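PDB 1WU2: molybdopterin biosynthesis moeA protein from Pyrococcus horikoshii, which probably inserts molybdenum into molybdopterin in a late step of molybdenum cofactor assembly, as MoeA-family proteins do. Local coordinates for residues 43-54 and 143-154; 79-90 and 98-108. All coordinates share one frame; numbering follows the deposited sequence.

Interaction 1: residues 43-54 and 143-154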
loop_
_atom_site.group_PDB
_atom_site.type_symbol
_atom_site.label_atom_id
_atom_site.label_comp_id
_atom_site.label_asym_id
_atom_site.label_seq_id
_atom_site.Cartn_x
_atom_site.Cartn_y
_atom_site.Cartn_z
ATOM N N ASP A 43 13.393 17.413 -4.508
ATOM C CA ASP A 43 14.472 16.495 -4.860
ATOM C C ASP A 43 15.497 16.444 -3.722
ATOM O O ASP A 43 15.791 17.465 -3.095
ATOM C CB ASP A 43 15.182 16.953 -6.143
ATOM C CG ASP A 43 14.350 16.735 -7.407
ATOM O OD1 ASP A 43 13.368 15.960 -7.396
ATOM O OD2 ASP A 43 14.627 17.302 -8.478
ATOM N N ILE A 44 16.028 15.252 -3.465
ATOM C CA ILE A 44 17.101 15.045 -2.500
ATOM C C ILE A 44 18.376 14.811 -3.295
ATOM O O ILE A 44 18.468 13.852 -4.057
ATOM C CB ILE A 44 16.791 13.824 -1.599
ATOM C CG1 ILE A 44 15.465 14.016 -0.852
ATOM C CG2 ILE A 44 17.925 13.576 -0.612
ATOM C CD1 ILE A 44 15.437 15.196 0.097
ATOM N N VAL A 45 19.344 15.706 -3.133
ATOM C CA VAL A 45 20.630 15.607 -3.813
ATOM C C VAL A 45 21.703 15.239 -2.796
ATOM O O VAL A 45 21.833 15.890 -1.761
ATOM C CB VAL A 45 21.018 16.938 -4.495
ATOM C CG1 VAL A 45 22.330 16.792 -5.257
ATOM C CG2 VAL A 45 19.909 17.407 -5.425
ATOM N N THR A 46 22.457 14.190 -3.093
ATOM C CA THR A 46 23.569 13.765 -2.249
ATOM C C THR A 46 24.760 14.721 -2.354
ATOM O O THR A 46 25.064 15.223 -3.433
ATOM C CB THR A 46 23.993 12.308 -2.603
ATOM O OG1 THR A 46 25.087 11.900 -1.780
ATOM C CG2 THR A 46 24.554 12.189 -4.018
ATOM N N GLU A 47 25.417 14.974 -1.223
ATOM C CA GLU A 47 26.655 15.753 -1.189
ATOM C C GLU A 47 27.869 14.826 -1.016
ATOM O O GLU A 47 29.000 15.295 -0.885
ATOM C CB GLU A 47 26.611 16.793 -0.053
ATOM C CG GLU A 47 25.715 18.003 -0.314
ATOM C CD GLU A 47 26.060 18.749 -1.598
ATOM O OE1 GLU A 47 27.181 19.285 -1.707
ATOM O OE2 GLU A 47 25.212 18.794 -2.509
ATOM N N PHE A 48 27.622 13.517 -1.020
ATOM C CA PHE A 48 28.669 12.508 -0.883
ATOM C C PHE A 48 28.616 11.480 -2.018
ATOM O O PHE A 48 27.536 11.103 -2.475
ATOM C CB PHE A 48 28.518 11.774 0.455
ATOM C CG PHE A 48 28.432 12.688 1.653
ATOM C CD1 PHE A 48 27.198 13.088 2.153
ATOM C CD2 PHE A 48 29.585 13.136 2.286
ATOM C CE1 PHE A 48 27.113 13.925 3.255
ATOM C CE2 PHE A 48 29.510 13.973 3.395
ATOM C CZ PHE A 48 28.271 14.368 3.880
ATOM N N ASP A 49 29.794 11.048 -2.469
ATOM C CA ASP A 49 29.938 9.866 -3.314
ATOM C C ASP A 49 29.865 8.617 -2.436
ATOM O O ASP A 49 30.500 8.561 -1.381
ATOM C CB ASP A 49 31.299 9.860 -4.029
ATOM C CG ASP A 49 31.437 10.954 -5.062
ATOM O OD1 ASP A 49 30.759 10.885 -6.103
ATOM O OD2 ASP A 49 32.229 11.909 -4.938
ATOM N N ILE A 50 29.098 7.624 -2.874
ATOM C CA ILE A 50 29.052 6.316 -2.223
ATOM C C ILE A 50 29.331 5.242 -3.281
ATOM O O ILE A 50 28.561 5.110 -4.229
ATOM C CB ILE A 50 27.680 6.067 -1.560
ATOM C CG1 ILE A 50 27.402 7.125 -0.485
ATOM C CG2 ILE A 50 27.634 4.654 -0.937
ATOM C CD1 ILE A 50 25.971 7.144 0.012
ATOM N N PRO A 51 30.432 4.497 -3.160
ATOM C CA PRO A 51 31.462 4.714 -2.135
ATOM C C PRO A 51 32.254 5.987 -2.433
ATOM O O PRO A 51 32.218 6.456 -3.570
ATOM C CB PRO A 51 32.353 3.476 -2.276
ATOM C CG PRO A 51 32.196 3.065 -3.696
ATOM C CD PRO A 51 30.769 3.375 -4.052
ATOM N N PRO A 52 32.955 6.541 -1.449
ATOM C CA PRO A 52 33.674 7.807 -1.652
ATOM C C PRO A 52 34.938 7.697 -2.521
ATOM O O PRO A 52 35.427 8.733 -2.980
ATOM C CB PRO A 52 34.011 8.261 -0.227
ATOM C CG PRO A 52 33.985 7.031 0.606
ATOM C CD PRO A 52 33.120 6.017 -0.084
ATOM N N PHE A 53 35.456 6.485 -2.736
ATOM C CA PHE A 53 36.623 6.280 -3.603
ATOM C C PHE A 53 36.570 4.956 -4.378
ATOM O O PHE A 53 35.720 4.106 -4.119
ATOM C CB PHE A 53 37.932 6.381 -2.799
ATOM C CG PHE A 53 37.980 5.492 -1.587
ATOM C CD1 PHE A 53 38.521 4.220 -1.668
ATOM C CD2 PHE A 53 37.500 5.932 -0.365
ATOM C CE1 PHE A 53 38.580 3.396 -0.551
ATOM C CE2 PHE A 53 37.553 5.110 0.760
ATOM C CZ PHE A 53 38.091 3.840 0.663
ATOM N N ASP A 54 37.474 4.810 -5.349
ATOM C CA ASP A 54 37.597 3.574 -6.127
ATOM C C ASP A 54 38.110 2.470 -5.210
ATOM O O ASP A 54 39.150 2.630 -4.583
ATOM C CB ASP A 54 38.579 3.738 -7.301
ATOM C CG ASP A 54 38.188 4.852 -8.265
ATOM O OD1 ASP A 54 36.997 5.210 -8.335
ATOM O OD2 ASP A 54 39.018 5.429 -9.001
ATOM N N PHE A 143 33.809 1.614 -8.527
ATOM C CA PHE A 143 34.188 3.003 -8.786
ATOM C C PHE A 143 33.475 3.986 -7.862
ATOM O O PHE A 143 32.463 3.660 -7.244
ATOM C CB PHE A 143 33.905 3.372 -10.247
ATOM C CG PHE A 143 34.922 2.835 -11.211
ATOM C CD1 PHE A 143 36.171 3.429 -11.321
ATOM C CD2 PHE A 143 34.632 1.735 -12.009
ATOM C CE1 PHE A 143 37.116 2.939 -12.214
ATOM C CE2 PHE A 143 35.572 1.238 -12.903
ATOM C CZ PHE A 143 36.816 1.842 -13.005
ATOM N N THR A 144 34.017 5.197 -7.792
ATOM C CA THR A 144 33.476 6.254 -6.950
ATOM C C THR A 144 32.057 6.598 -7.382
ATOM O O THR A 144 31.819 6.959 -8.533
ATOM C CB THR A 144 34.374 7.510 -7.034
ATOM O OG1 THR A 144 35.664 7.220 -6.482
ATOM C CG2 THR A 144 33.844 8.644 -6.154
ATOM N N GLY A 145 31.117 6.458 -6.452
ATOM C CA GLY A 145 29.748 6.876 -6.674
ATOM C C GLY A 145 28.915 5.910 -7.494
ATOM O O GLY A 145 27.879 6.299 -8.029
ATOM N N GLU A 146 29.345 4.652 -7.581
ATOM C CA GLU A 146 28.612 3.650 -8.354
ATOM C C GLU A 146 27.217 3.410 -7.767
ATOM O O GLU A 146 26.281 3.088 -8.498
ATOM C CB GLU A 146 29.402 2.336 -8.471
ATOM C CG GLU A 146 29.658 1.604 -7.154
ATOM C CD GLU A 146 30.060 0.151 -7.354
ATOM O OE1 GLU A 146 29.980 -0.632 -6.381
ATOM O OE2 GLU A 146 30.458 -0.213 -8.480
ATOM N N ASP A 147 27.093 3.565 -6.449
ATOM C CA ASP A 147 25.793 3.574 -5.786
ATOM C C ASP A 147 25.071 4.896 -6.070
ATOM O O ASP A 147 24.069 4.910 -6.785
ATOM C CB ASP A 147 25.950 3.343 -4.276
ATOM C CG ASP A 147 24.626 3.099 -3.580
ATOM O OD1 ASP A 147 23.591 3.051 -4.270
ATOM O OD2 ASP A 147 24.522 2.939 -2.347
ATOM N N VAL A 148 25.569 5.992 -5.495
ATOM C CA VAL A 148 25.134 7.344 -5.857
ATOM C C VAL A 148 26.357 8.249 -5.989
ATOM O O VAL A 148 27.291 8.145 -5.199
ATOM C CB VAL A 148 24.128 7.954 -4.832
ATOM C CG1 VAL A 148 22.865 7.115 -4.756
ATOM C CG2 VAL A 148 24.751 8.115 -3.444
ATOM N N LYS A 149 26.351 9.128 -6.987
ATOM C CA LYS A 149 27.471 10.041 -7.218
ATOM C C LYS A 149 27.157 11.423 -6.641
ATOM O O LYS A 149 25.997 11.789 -6.499
ATOM C CB LYS A 149 27.828 10.089 -8.717
ATOM C CG LYS A 149 27.710 11.446 -9.412
ATOM C CD LYS A 149 27.794 11.303 -10.937
ATOM C CE LYS A 149 29.102 10.652 -11.390
ATOM N NZ LYS A 149 28.955 9.183 -11.612
ATOM N N LYS A 150 28.197 12.179 -6.310
ATOM C CA LYS A 150 28.036 13.486 -5.676
ATOM C C LYS A 150 27.315 14.452 -6.611
ATOM O O LYS A 150 27.644 14.542 -7.788
ATOM C CB LYS A 150 29.396 14.066 -5.272
ATOM C CG LYS A 150 29.298 15.338 -4.445
ATOM C CD LYS A 150 30.584 15.624 -3.680
ATOM C CE LYS A 150 30.575 17.021 -3.056
ATOM N NZ LYS A 150 29.238 17.424 -2.512
ATOM N N GLY A 151 26.332 15.167 -6.066
ATOM C CA GLY A 151 25.508 16.089 -6.828
ATOM C C GLY A 151 24.453 15.412 -7.693
ATOM O O GLY A 151 23.976 15.996 -8.658
ATOM N N GLU A 152 24.096 14.178 -7.347
ATOM C CA GLU A 152 23.117 13.400 -8.097
ATOM C C GLU A 152 21.813 13.338 -7.313
ATOM O O GLU A 152 21.829 13.267 -6.084
ATOM C CB GLU A 152 23.653 11.987 -8.316
ATOM C CG GLU A 152 22.943 11.172 -9.380
ATOM C CD GLU A 152 23.656 9.858 -9.658
ATOM O OE1 GLU A 152 23.549 8.929 -8.822
ATOM O OE2 GLU A 152 24.330 9.758 -10.707
ATOM N N VAL A 153 20.689 13.379 -8.028
ATOM C CA VAL A 153 19.374 13.199 -7.418
ATOM C C VAL A 153 19.194 11.717 -7.106
ATOM O O VAL A 153 19.288 10.881 -8.001
ATOM C CB VAL A 153 18.226 13.684 -8.344
ATOM C CG1 VAL A 153 16.857 13.384 -7.728
ATOM C CG2 VAL A 153 18.356 15.169 -8.625
ATOM N N VAL A 154 18.958 11.407 -5.831
ATOM C CA VAL A 154 18.741 10.035 -5.363
ATOM C C VAL A 154 17.261 9.735 -5.105
ATOM O O VAL A 154 16.833 8.589 -5.216
ATOM C CB VAL A 154 19.570 9.727 -4.083
ATOM C CG1 VAL A 154 21.031 10.091 -4.297
ATOM C CG2 VAL A 154 19.017 10.460 -2.857
#
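K150 grips E47 twice: its ammonium NZ makes a salt bridge with E47 OE1 at 2.9 Å and donates to the backbone O of E47 at 2.7 Å. The lysine reaches there because CG lies anti to the backbone N (chi1 -172°) and the chain stays extended until CE, so its methylenes run over the E47 carbonyl; NZ sits above the plane of that carbonyl, not on a lone pair. At the far end, D54 OD1 takes two bonds from T144: the backbone N arrives nearly along the C-O axis at 3.0 Å, while OG1 comes from above the carboxylate plane. The same OD1 lies at the edge of the F143 ring. Between these grips, D49 OD1 accepts the backbone N-H of K150 at 2.9 Å, again from above the carboxylate plane, and the methyl CG2 of T144 rests against D49 CB and CG. The two segments run antiparallel. V45 and V153 form a non-hydrogen-bonded pair in a short two-stranded sheet, and farther along D147 and V148 both face I50 in a classic beta bulge, next to the cis peptide before P51. There I50 N donates almost straight to V148 O (3.0 Å), whereas the return bonds from D147 N and V148 N to I50 O are weak. The carboxylate of D147 turns elsewhere, accepting backbone N-H groups of L366 and S367 of the second subunit, so this part of the contact also lies at the subunit interface. Apolar contacts fill in around the backbone bonds. I50 and V148 lie side by side, CD1 against CG2 at 3.8 Å; I44 CG2 meets V154 CG2 at 4.0 Å, packed against helix 163-171, whose L169 touches I44 and M168 touches V148 and V154.

Interaction 2: residues 79-90 and 98-108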
loop_
_atom_site.group_PDB
_atom_site.type_symbol
_atom_site.label_atom_id
_atom_site.label_comp_id
_atom_site.label_asym_id
_atom_site.label_seq_id
_atom_site.Cartn_x
_atom_site.Cartn_y
_atom_site.Cartn_z
ATOM N N LEU A 79 54.171 -9.956 -14.376
ATOM C CA LEU A 79 54.199 -8.697 -13.634
ATOM C C LEU A 79 54.990 -8.890 -12.341
ATOM O O LEU A 79 55.192 -10.016 -11.893
ATOM C CB LEU A 79 52.779 -8.219 -13.317
ATOM C CG LEU A 79 51.796 -8.141 -14.489
ATOM C CD1 LEU A 79 50.387 -7.885 -13.980
ATOM C CD2 LEU A 79 52.210 -7.066 -15.488
ATOM N N THR A 80 55.435 -7.785 -11.748
ATOM C CA THR A 80 56.233 -7.823 -10.527
ATOM C C THR A 80 55.464 -7.171 -9.375
ATOM O O THR A 80 54.956 -6.059 -9.506
ATOM C CB THR A 80 57.586 -7.104 -10.744
ATOM O OG1 THR A 80 58.181 -7.534 -11.977
ATOM C CG2 THR A 80 58.602 -7.516 -9.685
ATOM N N VAL A 81 55.384 -7.882 -8.252
ATOM C CA VAL A 81 54.691 -7.402 -7.061
ATOM C C VAL A 81 55.645 -6.562 -6.206
ATOM O O VAL A 81 56.523 -7.099 -5.524
ATOM C CB VAL A 81 54.119 -8.578 -6.232
ATOM C CG1 VAL A 81 53.317 -8.069 -5.034
ATOM C CG2 VAL A 81 53.252 -9.476 -7.111
ATOM N N ILE A 82 55.458 -5.242 -6.257
ATOM C CA ILE A 82 56.284 -4.285 -5.512
ATOM C C ILE A 82 55.769 -4.000 -4.098
ATOM O O ILE A 82 56.519 -3.509 -3.254
ATOM C CB ILE A 82 56.400 -2.945 -6.289
ATOM C CG1 ILE A 82 55.056 -2.187 -6.264
ATOM C CG2 ILE A 82 56.938 -3.201 -7.704
ATOM C CD1 ILE A 82 54.778 -1.296 -7.466
ATOM N N GLU A 83 54.493 -4.278 -3.847
ATOM C CA GLU A 83 53.898 -4.008 -2.536
ATOM C C GLU A 83 52.710 -4.914 -2.219
ATOM O O GLU A 83 52.013 -5.389 -3.112
ATOM C CB GLU A 83 53.455 -2.543 -2.443
ATOM C CG GLU A 83 52.842 -2.164 -1.099
ATOM C CD GLU A 83 52.516 -0.692 -0.974
ATOM O OE1 GLU A 83 52.162 -0.064 -1.993
ATOM O OE2 GLU A 83 52.599 -0.167 0.157
ATOM N N GLU A 84 52.505 -5.144 -0.926
ATOM C CA GLU A 84 51.298 -5.769 -0.411
ATOM C C GLU A 84 50.727 -4.865 0.676
ATOM O O GLU A 84 51.338 -4.688 1.731
ATOM C CB GLU A 84 51.609 -7.155 0.154
ATOM C CG GLU A 84 52.344 -8.060 -0.822
ATOM C CD GLU A 84 52.364 -9.509 -0.379
ATOM O OE1 GLU A 84 52.329 -9.768 0.844
ATOM O OE2 GLU A 84 52.420 -10.390 -1.260
ATOM N N VAL A 85 49.561 -4.286 0.400
ATOM C CA VAL A 85 48.924 -3.328 1.294
ATOM C C VAL A 85 48.210 -4.090 2.409
ATOM O O VAL A 85 47.313 -4.884 2.125
ATOM C CB VAL A 85 47.898 -2.448 0.534
ATOM C CG1 VAL A 85 47.280 -1.401 1.457
ATOM C CG2 VAL A 85 48.545 -1.776 -0.675
ATOM N N PRO A 86 48.596 -3.867 3.670
ATOM C CA PRO A 86 47.903 -4.499 4.804
ATOM C C PRO A 86 46.444 -4.062 4.908
ATOM O O PRO A 86 46.031 -3.139 4.203
ATOM C CB PRO A 86 48.690 -4.007 6.028
ATOM C CG PRO A 86 49.988 -3.513 5.498
ATOM C CD PRO A 86 49.712 -3.015 4.121
ATOM N N ALA A 87 45.683 -4.715 5.782
ATOM C CA ALA A 87 44.253 -4.438 5.925
ATOM C C ALA A 87 43.988 -3.006 6.407
ATOM O O ALA A 87 44.613 -2.539 7.360
ATOM C CB ALA A 87 43.611 -5.446 6.874
ATOM N N GLY A 88 43.069 -2.315 5.730
ATOM C CA GLY A 88 42.689 -0.957 6.091
ATOM C C GLY A 88 43.740 0.113 5.824
ATOM O O GLY A 88 43.636 1.224 6.348
ATOM N N ASN A 89 44.741 -0.212 5.008
ATOM C CA ASN A 89 45.822 0.714 4.678
ATOM C C ASN A 89 45.665 1.224 3.247
ATOM O O ASN A 89 44.757 0.805 2.527
ATOM C CB ASN A 89 47.189 0.027 4.845
ATOM C CG ASN A 89 47.792 0.235 6.227
ATOM O OD1 ASN A 89 49.005 0.412 6.365
ATOM N ND2 ASN A 89 46.952 0.206 7.255
ATOM N N VAL A 90 46.552 2.136 2.855
ATOM C CA VAL A 90 46.634 2.639 1.487
ATOM C C VAL A 90 48.018 2.318 0.916
ATOM O O VAL A 90 49.005 2.270 1.652
ATOM C CB VAL A 90 46.391 4.167 1.438
ATOM C CG1 VAL A 90 46.461 4.690 0.007
ATOM C CG2 VAL A 90 45.047 4.518 2.065
ATOM N N GLY A 98 54.201 -3.224 -16.210
ATOM C CA GLY A 98 54.780 -4.478 -15.763
ATOM C C GLY A 98 54.748 -4.684 -14.261
ATOM O O GLY A 98 55.477 -5.530 -13.745
ATOM N N LYS A 99 53.901 -3.929 -13.563
ATOM C CA LYS A 99 53.868 -3.946 -12.098
ATOM C C LYS A 99 52.495 -4.350 -11.562
ATOM O O LYS A 99 51.522 -4.435 -12.311
ATOM C CB LYS A 99 54.252 -2.573 -11.532
ATOM C CG LYS A 99 55.557 -1.995 -12.075
ATOM C CD LYS A 99 56.772 -2.567 -11.361
ATOM C CE LYS A 99 58.066 -1.933 -11.861
ATOM N NZ LYS A 99 59.019 -2.945 -12.395
ATOM N N ALA A 100 52.437 -4.586 -10.255
ATOM C CA ALA A 100 51.218 -5.032 -9.583
ATOM C C ALA A 100 51.331 -4.832 -8.070
ATOM O O ALA A 100 52.417 -4.941 -7.507
ATOM C CB ALA A 100 50.945 -6.497 -9.901
ATOM N N ILE A 101 50.209 -4.541 -7.416
ATOM C CA ILE A 101 50.187 -4.314 -5.969
ATOM C C ILE A 101 49.067 -5.122 -5.327
ATOM O O ILE A 101 47.895 -4.826 -5.529
ATOM C CB ILE A 101 50.003 -2.802 -5.655
ATOM C CG1 ILE A 101 51.247 -2.019 -6.078
ATOM C CG2 ILE A 101 49.715 -2.581 -4.161
ATOM C CD1 ILE A 101 51.094 -0.515 -5.991
ATOM N N LYS A 102 49.431 -6.138 -4.552
ATOM C CA LYS A 102 48.453 -6.928 -3.808
ATOM C C LYS A 102 47.578 -6.047 -2.920
ATOM O O LYS A 102 48.087 -5.276 -2.108
ATOM C CB LYS A 102 49.149 -7.985 -2.946
ATOM C CG LYS A 102 48.225 -9.093 -2.458
ATOM C CD LYS A 102 49.016 -10.240 -1.838
ATOM C CE LYS A 102 48.218 -11.533 -1.821
ATOM N NZ LYS A 102 47.148 -11.495 -0.797
ATOM N N VAL A 103 46.265 -6.157 -3.098
ATOM C CA VAL A 103 45.295 -5.462 -2.259
ATOM C C VAL A 103 44.252 -6.428 -1.702
ATOM O O VAL A 103 44.160 -7.575 -2.128
ATOM C CB VAL A 103 44.576 -4.334 -3.038
ATOM C CG1 VAL A 103 45.546 -3.211 -3.358
ATOM C CG2 VAL A 103 43.914 -4.864 -4.321
ATOM N N LEU A 104 43.483 -5.953 -0.729
ATOM C CA LEU A 104 42.317 -6.673 -0.224
ATOM C C LEU A 104 41.056 -5.946 -0.676
ATOM O O LEU A 104 41.129 -4.829 -1.185
ATOM C CB LEU A 104 42.357 -6.753 1.301
ATOM C CG LEU A 104 43.498 -7.595 1.885
ATOM C CD1 LEU A 104 43.730 -7.248 3.351
ATOM C CD2 LEU A 104 43.214 -9.083 1.726
ATOM N N THR A 105 39.905 -6.588 -0.493
ATOM C CA THR A 105 38.613 -5.981 -0.808
ATOM C C THR A 105 38.401 -4.770 0.090
ATOM O O THR A 105 38.631 -4.845 1.294
ATOM C CB THR A 105 37.467 -6.990 -0.585
ATOM O OG1 THR A 105 37.678 -8.164 -1.379
ATOM C CG2 THR A 105 36.134 -6.436 -1.091
ATOM N N GLY A 106 37.969 -3.657 -0.500
ATOM C CA GLY A 106 37.790 -2.411 0.224
ATOM C C GLY A 106 38.951 -1.440 0.064
ATOM O O GLY A 106 38.780 -0.234 0.229
ATOM N N THR A 107 40.134 -1.961 -0.256
ATOM C CA THR A 107 41.337 -1.137 -0.367
ATOM C C THR A 107 41.240 -0.184 -1.557
ATOM O O THR A 107 40.788 -0.570 -2.632
ATOM C CB THR A 107 42.590 -2.021 -0.524
ATOM O OG1 THR A 107 42.631 -3.004 0.515
ATOM C CG2 THR A 107 43.866 -1.215 -0.315
ATOM N N ARG A 108 41.677 1.054 -1.354
ATOM C CA ARG A 108 41.672 2.055 -2.408
ATOM C C ARG A 108 42.621 1.630 -3.519
ATOM O O ARG A 108 43.744 1.215 -3.250
ATOM C CB ARG A 108 42.098 3.415 -1.856
ATOM C CG ARG A 108 41.917 4.563 -2.837
ATOM C CD ARG A 108 42.907 5.683 -2.637
ATOM N NE ARG A 108 42.535 6.526 -1.507
ATOM C CZ ARG A 108 43.375 7.272 -0.794
ATOM N NH1 ARG A 108 44.673 7.309 -1.080
ATOM N NH2 ARG A 108 42.901 7.996 0.213
HETATM O O HOH W 1 58.187 -6.161 -15.197
HETATM O O HOH W 2 42.124 1.720 1.675
#
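I101 packs closely between I82 and V85: its CG1 meets I82 CG1 at 3.8 Å, and its CG2 meets V85 CG2 at the same 3.8 Å. The two branches part because CG1 lies beside the backbone N while CG2 is anti to it (chi1 -68°). V85 sends its other methyl, CG1, to T107 CG2, the two side chains sliding past each other in opposite directions. On the other face of the sheet, A100 meets L79, CB to CB, close to I63 and I129 of the flanking strands. The backbones are parallel neighbours, the part 79-84 of strand 77-84 and strand 99-103, within a mixed sheet of the MoeA N-terminal region. Their ladder is uneven: T80 N to G98 O and V85 N to K102 O (3.1 Å) are good bonds, but the three between them are weak, and the register slips at I82, since V81 pairs with A100 and E83 lies next to I101. The solvent side is looser. E84 lies obliquely against the aliphatic part of K102, OE2 3.5 Å from CD, yet the charged ends part: the carboxylate forms a salt bridge with R124, and NZ is hydrogen-bonded to Q119 OE1. Beyond the strands, V90 CG2 sits 4.2 Å above one face of the R108 guanidinium, toward its rim, while V90 CG1 comes to 3.4 Å from R108 NH1; a water accepts the backbone N-H of R108 and donates to N89 O. Direct cohesion therefore comes from a few good backbone bonds and apolar packing, while the ends of E84 and K102 link this strand pair to other parts of the chain.

Overall arrangement
Interactions 1 and 2 lie about 25 Å apart between centres, on the same side of the chain's centre and within the MoeA N-terminal region. Along the chain, 43-54 comes first, then both segments of interaction 2, then 143-154; the paired segments of interaction 1 thus form two adjacent runs of chain leading out to and back from the six-stranded mixed sheet holding strands 77-84 and 99-103. The two contacts meet where F53 CD1 packs on R108 CG at 3.6 Å. Interaction 1 also touches the second subunit, whereas interaction 2, about 45 Å from the chain's centre, touches no other chain of the assembly: the sheet forms an outlying lobe of an elongated protein.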